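Local coordinates for outer membrane protein TP0453 (Treponema pallidum, PDB 3K8G) that alters membrane permeability at acidic pH and might be involved in ligand transport, at residues 30-33 against 34-38. Sequence-based numbering, arbitrary orientation.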
loop_
_atom_site.group_PDB
_atom_site.type_symbol
_atom_site.label_atom_id
_atom_site.label_comp_id
_atom_site.label_asym_id
_atom_site.label_seq_id
_atom_site.Cartn_x
_atom_site.Cartn_y
_atom_site.Cartn_z
ATOM N N ASN A 30 9.021 -3.725 -9.092
ATOM C CA ASN A 30 7.696 -4.180 -8.671
ATOM C C ASN A 30 6.563 -3.947 -9.658
ATOM O O ASN A 30 5.376 -3.967 -9.288
ATOM C CB ASN A 30 7.347 -3.584 -7.303
ATOM C CG ASN A 30 8.368 -3.937 -6.255
ATOM O OD1 ASN A 30 8.544 -5.092 -5.944
ATOM N ND2 ASN A 30 9.063 -2.946 -5.730
ATOM N N GLU A 31 6.933 -3.782 -10.928
ATOM C CA GLU A 31 5.992 -3.427 -11.982
ATOM C C GLU A 31 4.853 -4.414 -12.178
ATOM O O GLU A 31 3.689 -4.008 -12.277
ATOM C CB GLU A 31 6.751 -3.191 -13.321
ATOM C CG GLU A 31 7.775 -2.047 -13.252
ATOM C CD GLU A 31 9.187 -2.488 -12.859
ATOM O OE1 GLU A 31 9.386 -3.614 -12.358
ATOM O OE2 GLU A 31 10.125 -1.697 -13.062
ATOM N N ASN A 32 5.179 -5.704 -12.228
ATOM C CA ASN A 32 4.173 -6.747 -12.424
ATOM C C ASN A 32 3.186 -6.791 -11.255
ATOM O O ASN A 32 1.968 -6.820 -11.449
ATOM C CB ASN A 32 4.833 -8.119 -12.596
ATOM C CG ASN A 32 3.811 -9.272 -12.669
ATOM O OD1 ASN A 32 3.778 -10.159 -11.795
ATOM N ND2 ASN A 32 2.976 -9.266 -13.711
ATOM N N LEU A 33 3.716 -6.807 -10.037
ATOM C CA LEU A 33 2.854 -6.812 -8.855
ATOM C C LEU A 33 1.844 -5.645 -8.867
ATOM O O LEU A 33 0.650 -5.838 -8.652
ATOM C CB LEU A 33 3.695 -6.750 -7.577
ATOM C CG LEU A 33 2.870 -6.601 -6.295
ATOM C CD1 LEU A 33 2.131 -7.909 -6.084
ATOM C CD2 LEU A 33 3.768 -6.262 -5.100
ATOM N N ILE A 34 2.335 -4.437 -9.107
ATOM C CA ILE A 34 1.469 -3.251 -9.074
ATOM C C ILE A 34 0.438 -3.335 -10.207
ATOM O O ILE A 34 -0.730 -3.024 -10.007
ATOM C CB ILE A 34 2.278 -1.944 -9.168
ATOM C CG1 ILE A 34 3.163 -1.776 -7.931
ATOM C CG2 ILE A 34 1.324 -0.738 -9.292
ATOM C CD1 ILE A 34 4.364 -0.857 -8.137
ATOM N N SER A 35 0.878 -3.766 -11.393
ATOM C CA SER A 35 -0.043 -3.969 -12.506
ATOM C C SER A 35 -1.172 -4.900 -12.124
ATOM O O SER A 35 -2.324 -4.592 -12.393
ATOM C CB SER A 35 0.684 -4.502 -13.750
ATOM O OG SER A 35 1.410 -3.444 -14.354
ATOM N N ARG A 36 -0.844 -6.036 -11.502
ATOM C CA ARG A 36 -1.858 -7.020 -11.105
ATOM C C ARG A 36 -2.844 -6.466 -10.082
ATOM O O ARG A 36 -4.050 -6.722 -10.164
ATOM C CB ARG A 36 -1.210 -8.268 -10.512
ATOM C CG ARG A 36 -0.473 -9.124 -11.498
ATOM C CD ARG A 36 0.151 -10.329 -10.782
ATOM N NE ARG A 36 0.718 -11.272 -11.748
ATOM C CZ ARG A 36 0.048 -12.279 -12.305
ATOM N NH1 ARG A 36 -1.223 -12.503 -11.988
ATOM N NH2 ARG A 36 0.660 -13.072 -13.179
ATOM N N ILE A 37 -2.338 -5.732 -9.098
ATOM C CA ILE A 37 -3.242 -5.122 -8.120
ATOM C C ILE A 37 -4.198 -4.161 -8.808
ATOM O O ILE A 37 -5.407 -4.221 -8.585
ATOM C CB ILE A 37 -2.476 -4.407 -7.000
ATOM C CG1 ILE A 37 -1.673 -5.421 -6.195
ATOM C CG2 ILE A 37 -3.459 -3.625 -6.074
ATOM C CD1 ILE A 37 -0.608 -4.794 -5.336
ATOM N N ILE A 38 -3.662 -3.305 -9.675
ATOM C CA ILE A 38 -4.504 -2.344 -10.391
ATOM C C ILE A 38 -5.591 -3.053 -11.199
ATOM O O ILE A 38 -6.773 -2.693 -11.105
ATOM C CB ILE A 38 -3.667 -1.424 -11.284
ATOM C CG1 ILE A 38 -2.887 -0.434 -10.416
ATOM C CG2 ILE A 38 -4.545 -0.723 -12.376
ATOM C CD1 ILE A 38 -1.888 0.373 -11.205
HETATM O O HOH W 1 3.220 -12.581 -12.193
#
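Asn30 O accepts from Ile34 N at 3.1 Å, opening an i to i+4 ladder that continues with Ser35 N to Glu31 O, Arg36 N to Asn32 O and Ile37 N to Leu33 O, the first turns of helix 31-41. Glu31 O is gripped twice: Ser35 OG also donates to it at 3.1 Å, from above the carbonyl plane and from the opposite face to Ser35 N. Ser35 can do this because chi1 of -75° lays its hydroxyl back beside its own backbone N.

On the flank beside helix 245-253, the extended chain of Arg36 lets NE donate a long hydrogen bond of 3.3 Å to Asn32 OD1, meeting the oxygen from the flank of its C=O. The oxygen sits at the guanidinium edge, in its plane, while the amide stands almost upright to that plane (83° apart). A water may bridge the two tentatively, very close to OD1 and weakly bonded to Arg36 NH2.

Leu33 CG meets Ile37 CD1 at 4.0 Å, and Ile34 CD1 lies against Asn30 CB at 4.1 Å. Leu33, Ile34 and Ile37 reach Phe25 of strand 21-26; Ile34 and Ile38 also pack on helix 45-52. Asn30, at the N-cap position, turns its amide elsewhere, to Tyr200, Pro26 and Gln160. Polar Asn32 and Arg36 along one flank and leucine and isoleucines on others make this an amphipathic helix, one of those that move when the hydrophobic cavity of the β-half-barrel opens.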